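Local coordinates for protein PaxB (Photorhabdus luminescens, PDB 6EK4) that probably serves as one component of a YaxAB-type two-component alpha-helical pore-forming toxin that perforates target-cell membranes, at residues I40-I43 with Q44-T47; E106-S109 with E110-N114; A283-E286 with D287-I291. One frame throughout, in Å; residues are numbered along the deposited sequence.

Interaction 1: residues I40-I43 with Q44-T47; sequences IEII and QEKT
Glu-41 holds the N-cap position of helix 42-73, and its carbonyl oxygen takes the amide N-H of Glu-45, the O to N distance being 2.9 Å. This is the opening turn of the helix. The Glu-41 side chain, bent at chi2 (71°), brings OE1 to 2.8 Å from NE2 of Gln-44, but the angle is too poor for a hydrogen bond and the carboxylate and amide planes stand 69° apart. Next comes Ile-42, whose O receives N of Lys-46. Its CG1 lies anti to the backbone N (chi1 -168°) and touches CE of Lys-46 at 4.0 Å, an oblique crossing of an aliphatic branch with the far end of the lysine chain. That chain runs on, extended, to give NZ a hydrogen bond with Val-144 O, just as the Glu-45 carboxylate is turned to Arg-49 in a salt bridge. Ile-43 is buried on the side that faces helix 247-321. Its carbonyl accepts N of Thr-47, while the single proton on Thr-47 OG1 has two backbone oxygens within reach, Ile-43 O at 2.9 Å and Gln-44 O at 2.8 Å.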
ATOM      1  N   ILE A  40      -2.399  -0.672  15.029  1.00 99.41           N
ATOM      2  CA  ILE A  40      -3.134  -1.843  15.516  1.00 99.70           C
ATOM      3  C   ILE A  40      -2.186  -2.814  16.235  1.00 99.32           C
ATOM      4  O   ILE A  40      -2.609  -3.535  17.138  1.00101.43           O
ATOM      5  CB  ILE A  40      -3.885  -2.553  14.367  1.00 99.68           C
ATOM      6  CG1 ILE A  40      -4.830  -1.569  13.662  1.00 99.11           C
ATOM      7  CG2 ILE A  40      -4.674  -3.745  14.897  1.00100.89           C
ATOM      8  CD1 ILE A  40      -5.313  -2.032  12.303  1.00 98.72           C
ATOM      9  N   GLU A  41      -0.917  -2.825  15.817  1.00 96.62           N
ATOM     10  CA  GLU A  41       0.178  -3.543  16.500  1.00 95.97           C
ATOM     11  C   GLU A  41       0.295  -5.014  16.089  1.00 93.78           C
ATOM     12  O   GLU A  41       1.361  -5.447  15.644  1.00 92.77           O
ATOM     13  CB  GLU A  41       0.089  -3.415  18.030  1.00 97.99           C
ATOM     14  CG  GLU A  41       1.404  -3.653  18.763  1.00 99.49           C
ATOM     15  CD  GLU A  41       2.408  -2.529  18.570  1.00 99.46           C
ATOM     16  OE1 GLU A  41       3.091  -2.507  17.524  1.00 98.63           O
ATOM     17  OE2 GLU A  41       2.527  -1.672  19.475  1.00 99.76           O
ATOM     18  N   ILE A  42      -0.780  -5.782  16.255  1.00 91.84           N
ATOM     19  CA  ILE A  42      -0.806  -7.166  15.767  1.00 89.83           C
ATOM     20  C   ILE A  42      -0.726  -7.184  14.238  1.00 87.22           C
ATOM     21  O   ILE A  42      -0.089  -8.064  13.659  1.00 86.59           O
ATOM     22  CB  ILE A  42      -2.048  -7.951  16.267  1.00 90.41           C
ATOM     23  CG1 ILE A  42      -1.900  -9.451  15.985  1.00 90.38           C
ATOM     24  CG2 ILE A  42      -3.331  -7.428  15.632  1.00 90.00           C
ATOM     25  CD1 ILE A  42      -0.725 -10.106  16.681  1.00 90.43           C
ATOM     26  N   ILE A  43      -1.361  -6.204  13.598  1.00 84.97           N
ATOM     27  CA  ILE A  43      -1.255  -6.020  12.152  1.00 83.17           C
ATOM     28  C   ILE A  43       0.171  -5.609  11.789  1.00 81.14           C
ATOM     29  O   ILE A  43       0.726  -6.082  10.797  1.00 80.81           O
ATOM     30  CB  ILE A  43      -2.251  -4.951  11.637  1.00 83.43           C
ATOM     31  CG1 ILE A  43      -3.704  -5.414  11.835  1.00 84.76           C
ATOM     32  CG2 ILE A  43      -1.997  -4.619  10.169  1.00 82.76           C
ATOM     33  CD1 ILE A  43      -4.146  -6.544  10.923  1.00 84.95           C
ATOM     34  N   GLN A  44       0.754  -4.731  12.603  1.00 79.90           N
ATOM     35  CA  GLN A  44       2.135  -4.286  12.409  1.00 78.00           C
ATOM     36  C   GLN A  44       3.113  -5.460  12.462  1.00 75.64           C
ATOM     37  O   GLN A  44       4.069  -5.507  11.693  1.00 74.12           O
ATOM     38  CB  GLN A  44       2.517  -3.245  13.465  1.00 79.54           C
ATOM     39  CG  GLN A  44       3.635  -2.309  13.038  1.00 80.15           C
ATOM     40  CD  GLN A  44       3.907  -1.230  14.068  1.00 81.58           C
ATOM     41  OE1 GLN A  44       3.592  -0.059  13.855  1.00 81.83           O
ATOM     42  NE2 GLN A  44       4.483  -1.623  15.202  1.00 82.64           N
ATOM     43  N   GLU A  45       2.866  -6.402  13.370  1.00 74.55           N
ATOM     44  CA  GLU A  45       3.702  -7.593  13.495  1.00 73.64           C
ATOM     45  C   GLU A  45       3.462  -8.566  12.341  1.00 72.96           C
ATOM     46  O   GLU A  45       4.412  -9.115  11.784  1.00 72.87           O
ATOM     47  CB  GLU A  45       3.438  -8.298  14.828  1.00 74.86           C
ATOM     48  CG  GLU A  45       4.452  -9.384  15.158  1.00 75.66           C
ATOM     49  CD  GLU A  45       4.080 -10.192  16.385  1.00 77.15           C
ATOM     50  OE1 GLU A  45       3.450  -9.637  17.310  1.00 77.61           O
ATOM     51  OE2 GLU A  45       4.431 -11.390  16.429  1.00 78.09           O
ATOM     52  N   LYS A  46       2.195  -8.779  11.991  1.00 72.14           N
ATOM     53  CA  LYS A  46       1.837  -9.688  10.899  1.00 70.93           C
ATOM     54  C   LYS A  46       2.382  -9.218   9.550  1.00 69.39           C
ATOM     55  O   LYS A  46       2.796 -10.036   8.731  1.00 69.75           O
ATOM     56  CB  LYS A  46       0.318  -9.870  10.811  1.00 71.64           C
ATOM     57  CG  LYS A  46      -0.266 -10.788  11.875  1.00 73.18           C
ATOM     58  CD  LYS A  46      -1.706 -11.145  11.552  1.00 74.08           C
ATOM     59  CE  LYS A  46      -2.417 -11.783  12.733  1.00 75.80           C
ATOM     60  NZ  LYS A  46      -3.814 -12.172  12.394  1.00 76.65           N
ATOM     61  N   THR A  47       2.377  -7.906   9.319  1.00 67.85           N
ATOM     62  CA  THR A  47       2.929  -7.344   8.084  1.00 66.49           C
ATOM     63  C   THR A  47       4.439  -7.564   7.997  1.00 66.15           C
ATOM     64  O   THR A  47       4.975  -7.782   6.910  1.00 65.98           O
ATOM     65  CB  THR A  47       2.628  -5.838   7.950  1.00 65.91           C
ATOM     66  OG1 THR A  47       2.958  -5.169   9.172  1.00 66.42           O
ATOM     67  CG2 THR A  47       1.157  -5.612   7.629  1.00 66.03           C
TER

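Interaction 2: residues E106-S109 with E110-N114; sequences EARS and EHIRN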
ATOM      1  N   GLU A 106      23.688 -55.176 -24.724  1.00102.43           N
ATOM      2  CA  GLU A 106      24.108 -55.135 -23.323  1.00101.38           C
ATOM      3  C   GLU A 106      24.867 -53.844 -22.994  1.00 99.23           C
ATOM      4  O   GLU A 106      24.877 -53.401 -21.843  1.00 98.54           O
ATOM      5  CB  GLU A 106      24.967 -56.356 -22.986  1.00102.01           C
ATOM      6  CG  GLU A 106      25.113 -56.614 -21.493  1.00102.79           C
ATOM      7  CD  GLU A 106      25.806 -57.928 -21.177  1.00104.65           C
ATOM      8  OE1 GLU A 106      26.120 -58.694 -22.116  1.00105.80           O
ATOM      9  OE2 GLU A 106      26.036 -58.198 -19.979  1.00105.23           O
ATOM     10  N   ALA A 107      25.498 -53.251 -24.005  1.00 97.58           N
ATOM     11  CA  ALA A 107      26.174 -51.963 -23.856  1.00 96.02           C
ATOM     12  C   ALA A 107      25.174 -50.814 -23.755  1.00 95.16           C
ATOM     13  O   ALA A 107      25.373 -49.887 -22.969  1.00 93.94           O
ATOM     14  CB  ALA A 107      27.129 -51.728 -25.018  1.00 96.30           C
ATOM     15  N   ARG A 108      24.105 -50.875 -24.547  1.00 95.06           N
ATOM     16  CA  ARG A 108      23.076 -49.829 -24.528  1.00 95.14           C
ATOM     17  C   ARG A 108      22.210 -49.947 -23.268  1.00 94.99           C
ATOM     18  O   ARG A 108      21.685 -48.946 -22.777  1.00 95.36           O
ATOM     19  CB  ARG A 108      22.222 -49.850 -25.813  1.00 95.68           C
ATOM     20  CG  ARG A 108      20.780 -50.322 -25.663  1.00 95.77           C
ATOM     21  CD  ARG A 108      20.055 -50.314 -27.002  1.00 97.01           C
ATOM     22  NE  ARG A 108      18.615 -50.086 -26.850  1.00 98.09           N
ATOM     23  CZ  ARG A 108      18.016 -48.892 -26.837  1.00 98.14           C
ATOM     24  NH1 ARG A 108      18.715 -47.766 -26.965  1.00 97.73           N
ATOM     25  NH2 ARG A 108      16.697 -48.823 -26.690  1.00 98.65           N
ATOM     26  N   SER A 109      22.065 -51.168 -22.753  1.00 94.48           N
ATOM     27  CA  SER A 109      21.381 -51.396 -21.478  1.00 94.07           C
ATOM     28  C   SER A 109      22.164 -50.791 -20.312  1.00 93.67           C
ATOM     29  O   SER A 109      21.574 -50.352 -19.327  1.00 92.96           O
ATOM     30  CB  SER A 109      21.164 -52.891 -21.236  1.00 93.83           C
ATOM     31  OG  SER A 109      20.202 -53.413 -22.135  1.00 94.89           O
ATOM     32  N   GLU A 110      23.490 -50.778 -20.431  1.00 94.54           N
ATOM     33  CA  GLU A 110      24.355 -50.142 -19.439  1.00 95.36           C
ATOM     34  C   GLU A 110      24.200 -48.622 -19.498  1.00 93.68           C
ATOM     35  O   GLU A 110      24.072 -47.962 -18.467  1.00 92.67           O
ATOM     36  CB  GLU A 110      25.820 -50.522 -19.686  1.00 97.34           C
ATOM     37  CG  GLU A 110      26.745 -50.256 -18.506  1.00 98.93           C
ATOM     38  CD  GLU A 110      26.770 -51.393 -17.500  1.00100.63           C
ATOM     39  OE1 GLU A 110      26.537 -51.132 -16.301  1.00102.27           O
ATOM     40  OE2 GLU A 110      27.024 -52.549 -17.905  1.00101.74           O
ATOM     41  N   HIS A 111      24.217 -48.081 -20.714  1.00 93.38           N
ATOM     42  CA  HIS A 111      24.044 -46.645 -20.947  1.00 92.92           C
ATOM     43  C   HIS A 111      22.681 -46.148 -20.464  1.00 92.76           C
ATOM     44  O   HIS A 111      22.590 -45.093 -19.836  1.00 93.83           O
ATOM     45  CB  HIS A 111      24.200 -46.328 -22.438  1.00 93.72           C
ATOM     46  CG  HIS A 111      25.622 -46.278 -22.907  1.00 94.51           C
ATOM     47  ND1 HIS A 111      26.636 -47.000 -22.316  1.00 94.68           N
ATOM     48  CD2 HIS A 111      26.191 -45.605 -23.935  1.00 95.91           C
ATOM     49  CE1 HIS A 111      27.771 -46.761 -22.948  1.00 95.31           C
ATOM     50  NE2 HIS A 111      27.528 -45.919 -23.935  1.00 96.14           N
ATOM     51  N   ILE A 112      21.633 -46.911 -20.767  1.00 92.09           N
ATOM     52  CA  ILE A 112      20.267 -46.562 -20.367  1.00 91.75           C
ATOM     53  C   ILE A 112      20.093 -46.560 -18.845  1.00 91.10           C
ATOM     54  O   ILE A 112      19.370 -45.722 -18.304  1.00 90.65           O
ATOM     55  CB  ILE A 112      19.230 -47.497 -21.040  1.00 92.53           C
ATOM     56  CG1 ILE A 112      19.032 -47.074 -22.498  1.00 93.78           C
ATOM     57  CG2 ILE A 112      17.890 -47.474 -20.313  1.00 92.53           C
ATOM     58  CD1 ILE A 112      18.209 -48.039 -23.322  1.00 95.07           C
ATOM     59  N   ARG A 113      20.759 -47.488 -18.162  1.00 91.22           N
ATOM     60  CA  ARG A 113      20.678 -47.570 -16.700  1.00 91.55           C
ATOM     61  C   ARG A 113      21.324 -46.344 -16.044  1.00 89.53           C
ATOM     62  O   ARG A 113      20.850 -45.867 -15.013  1.00 89.43           O
ATOM     63  CB  ARG A 113      21.336 -48.858 -16.189  1.00 93.26           C
ATOM     64  CG  ARG A 113      20.682 -49.441 -14.943  1.00 94.70           C
ATOM     65  CD  ARG A 113      21.273 -50.796 -14.581  1.00 95.62           C
ATOM     66  NE  ARG A 113      21.191 -51.749 -15.689  1.00 97.05           N
ATOM     67  CZ  ARG A 113      21.747 -52.960 -15.693  1.00 97.67           C
ATOM     68  NH1 ARG A 113      22.429 -53.403 -14.640  1.00 98.21           N
ATOM     69  NH2 ARG A 113      21.613 -53.740 -16.761  1.00 97.52           N
ATOM     70  N   ASN A 114      22.399 -45.845 -16.652  1.00 87.47           N
ATOM     71  CA  ASN A 114      23.047 -44.608 -16.207  1.00 86.26           C
ATOM     72  C   ASN A 114      22.226 -43.372 -16.565  1.00 85.37           C
ATOM     73  O   ASN A 114      22.213 -42.392 -15.817  1.00 85.16           O
ATOM     74  CB  ASN A 114      24.445 -44.481 -16.821  1.00 86.60           C
ATOM     75  CG  ASN A 114      25.387 -45.581 -16.370  1.00 86.87           C
ATOM     76  OD1 ASN A 114      25.304 -46.064 -15.239  1.00 87.13           O
ATOM     77  ND2 ASN A 114      26.295 -45.979 -17.254  1.00 87.25           N
TER
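From Glu-106 to Arg-113 the backbone bonds run i to i+4, with Glu-106 O to Glu-110 N, Ala-107 O to His-111 N, Arg-108 O to Ile-112 N and Ser-109 O to Arg-113 N, the third of these the shortest at 2.9 Å. Glu-110 N also makes a weak second bond to Ala-107 O. The main side-chain contact is between Arg-108 and Ile-112. The arginine chain is extended from CG to NE, and its guanidinium presents one face to the isoleucine: Ile-112 CD1 sits 3.5 Å above that plane, over its centre, and 3.6 Å from CZ of Arg-108. The methyl comes from Ile-112 CG1, placed anti to the carbonyl carbon (chi1 -77°), so that the branch runs back along the helix over Arg-108 O. All of this lies on helix 101-141, which forms a helix-loop-helix unit with helix 80-90 and packs against it; Arg-108 and His-111 both rest on Leu-84, and the guanidinium has a long, weak ion pair with Asp-88. His-111 also touches Tyr-80 and Thr-83. Its ND1 is 3.2 Å from Ala-107 O, at an angle too poor for a hydrogen bond and with the oxygen oblique to the ring. The Ser-109 hydroxyl bonds back to Leu-105 O. On the surface, OE2 of Glu-106 and OE2 of Glu-110 stay 6.1 Å apart, two like charges that would probably repel mildly.

Interaction 3: residues A283-E286 with D287-I291; sequences AGIE and DVHQI
His-289 leans back on the helical turn before it, its CB 3.6 Å from Glu-286 O and 3.7 Å from Ile-285 O. One atom further out, CG lies 3.9 Å from that same Ile-285 oxygen. The ring is turned so that CD2 comes closest, 3.4 Å from Ile-285 O, which sits at the ring edge and in its plane. CD2 also meets Ile-285 CG2 at 3.9 Å; the two side chains lie side by side and point the same way, and the isoleucine torsion (chi1 -70°) puts CG2, not CG1, against CD2. ND1, on the far side of CG from CD2, is 5.7 Å from Glu-286 OE2, too far to touch. NE2 and CE1 end the ring, leading away from this turn; Leu-149 and Glu-150 of helix 149-193 touch the histidine, and Leu-153 touches Ile-285. Ile-285 O accepts the amide N-H of His-289, an i to i+4 bond of helix 247-321, which here runs through a bundle with helices 19-35, 42-73 and 149-193. Asp-287 behaves differently: its CG is anti to the carbonyl carbon, which brings OD2 to 3.2 Å from Ala-283 O, two acceptors side by side rather than a hydrogen bond, while its N-H is given to Ala-283 O and, weakly, to Gly-284 O.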
ATOM      1  N   ALA A 283      -4.340   5.966   6.280  1.00 66.62           N
ATOM      2  CA  ALA A 283      -3.164   5.753   5.433  1.00 65.78           C
ATOM      3  C   ALA A 283      -2.483   4.424   5.761  1.00 66.00           C
ATOM      4  O   ALA A 283      -2.003   3.730   4.864  1.00 65.92           O
ATOM      5  CB  ALA A 283      -2.179   6.902   5.592  1.00 65.03           C
ATOM      6  N   GLY A 284      -2.447   4.080   7.046  1.00 66.13           N
ATOM      7  CA  GLY A 284      -1.898   2.804   7.496  1.00 66.67           C
ATOM      8  C   GLY A 284      -2.719   1.616   7.026  1.00 67.32           C
ATOM      9  O   GLY A 284      -2.165   0.618   6.567  1.00 66.84           O
ATOM     10  N   ILE A 285      -4.042   1.725   7.142  1.00 68.14           N
ATOM     11  CA  ILE A 285      -4.954   0.675   6.677  1.00 69.35           C
ATOM     12  C   ILE A 285      -4.850   0.483   5.160  1.00 70.30           C
ATOM     13  O   ILE A 285      -4.914  -0.644   4.675  1.00 70.40           O
ATOM     14  CB  ILE A 285      -6.417   0.966   7.089  1.00 69.71           C
ATOM     15  CG1 ILE A 285      -6.577   0.811   8.605  1.00 70.04           C
ATOM     16  CG2 ILE A 285      -7.388   0.028   6.381  1.00 70.45           C
ATOM     17  CD1 ILE A 285      -7.860   1.395   9.158  1.00 70.85           C
ATOM     18  N   GLU A 286      -4.683   1.581   4.423  1.00 71.54           N
ATOM     19  CA  GLU A 286      -4.504   1.510   2.966  1.00 73.00           C
ATOM     20  C   GLU A 286      -3.188   0.840   2.553  1.00 72.82           C
ATOM     21  O   GLU A 286      -3.120   0.216   1.494  1.00 73.56           O
ATOM     22  CB  GLU A 286      -4.608   2.902   2.324  1.00 73.94           C
ATOM     23  CG  GLU A 286      -5.995   3.234   1.788  1.00 76.13           C
ATOM     24  CD  GLU A 286      -6.429   2.327   0.642  1.00 77.96           C
ATOM     25  OE1 GLU A 286      -5.555   1.738  -0.035  1.00 77.76           O
ATOM     26  OE2 GLU A 286      -7.651   2.202   0.415  1.00 79.86           O
ATOM     27  N   ASP A 287      -2.151   0.977   3.378  1.00 72.47           N
ATOM     28  CA  ASP A 287      -0.880   0.294   3.132  1.00 72.36           C
ATOM     29  C   ASP A 287      -1.004  -1.213   3.367  1.00 72.34           C
ATOM     30  O   ASP A 287      -0.394  -2.002   2.647  1.00 71.94           O
ATOM     31  CB  ASP A 287       0.237   0.869   4.012  1.00 72.61           C
ATOM     32  CG  ASP A 287       0.629   2.289   3.620  1.00 72.85           C
ATOM     33  OD1 ASP A 287       0.516   2.648   2.428  1.00 73.13           O
ATOM     34  OD2 ASP A 287       1.066   3.048   4.512  1.00 73.37           O
ATOM     35  N   VAL A 288      -1.793  -1.606   4.367  1.00 72.47           N
ATOM     36  CA  VAL A 288      -2.037  -3.025   4.647  1.00 73.03           C
ATOM     37  C   VAL A 288      -2.833  -3.663   3.506  1.00 73.49           C
ATOM     38  O   VAL A 288      -2.554  -4.795   3.108  1.00 73.66           O
ATOM     39  CB  VAL A 288      -2.776  -3.237   5.990  1.00 73.80           C
ATOM     40  CG1 VAL A 288      -3.141  -4.704   6.184  1.00 74.73           C
ATOM     41  CG2 VAL A 288      -1.918  -2.762   7.155  1.00 73.23           C
ATOM     42  N   HIS A 289      -3.822  -2.936   2.990  1.00 74.66           N
ATOM     43  CA  HIS A 289      -4.563  -3.363   1.797  1.00 76.21           C
ATOM     44  C   HIS A 289      -3.635  -3.506   0.590  1.00 74.73           C
ATOM     45  O   HIS A 289      -3.798  -4.421  -0.219  1.00 74.07           O
ATOM     46  CB  HIS A 289      -5.688  -2.375   1.463  1.00 78.46           C
ATOM     47  CG  HIS A 289      -6.991  -2.693   2.129  1.00 81.16           C
ATOM     48  ND1 HIS A 289      -8.017  -3.342   1.478  1.00 83.40           N
ATOM     49  CD2 HIS A 289      -7.436  -2.448   3.384  1.00 82.06           C
ATOM     50  CE1 HIS A 289      -9.038  -3.485   2.304  1.00 84.80           C
ATOM     51  NE2 HIS A 289      -8.712  -2.951   3.467  1.00 83.96           N
ATOM     52  N   GLN A 290      -2.673  -2.592   0.475  1.00 73.28           N
ATOM     53  CA  GLN A 290      -1.677  -2.639  -0.592  1.00 72.69           C
ATOM     54  C   GLN A 290      -0.732  -3.828  -0.414  1.00 71.74           C
ATOM     55  O   GLN A 290      -0.342  -4.457  -1.396  1.00 71.78           O
ATOM     56  CB  GLN A 290      -0.880  -1.329  -0.641  1.00 72.85           C
ATOM     57  CG  GLN A 290       0.079  -1.206  -1.820  1.00 73.60           C
ATOM     58  CD  GLN A 290      -0.606  -1.327  -3.169  1.00 74.93           C
ATOM     59  OE1 GLN A 290      -0.084  -1.962  -4.087  1.00 75.41           O
ATOM     60  NE2 GLN A 290      -1.782  -0.721  -3.297  1.00 75.39           N
ATOM     61  N   ILE A 291      -0.368  -4.132   0.831  1.00 70.94           N
ATOM     62  CA  ILE A 291       0.482  -5.291   1.131  1.00 70.43           C
ATOM     63  C   ILE A 291      -0.176  -6.597   0.675  1.00 71.15           C
ATOM     64  O   ILE A 291       0.507  -7.493   0.176  1.00 71.67           O
ATOM     65  CB  ILE A 291       0.855  -5.356   2.634  1.00 69.99           C
ATOM     66  CG1 ILE A 291       1.950  -4.330   2.941  1.00 69.54           C
ATOM     67  CG2 ILE A 291       1.338  -6.747   3.034  1.00 69.89           C
ATOM     68  CD1 ILE A 291       2.175  -4.079   4.418  1.00 69.48           C
TER

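In the fold
Along the chain the three contacts come in the order 1, 2, 3, interaction 1 at the start of helix 42-73 and the other two within helices 101-141 and 247-321. Interactions 1 and 3 are neighbours, their centres 11 Å apart near the middle of the molecule, and they pack directly: Ile-43 CG2 meets Val-288 CG2 at 3.5 Å and Thr-47 CG2 meets Ile-291 CD1 at 3.7 Å, tying two helices together in the mid-length bundle. Interaction 2 stands 59 and 60 Å from interactions 1 and 3, centre to centre, on the surface toward one end of the rod. This spread is consistent with an elongated, all-helical toxin component.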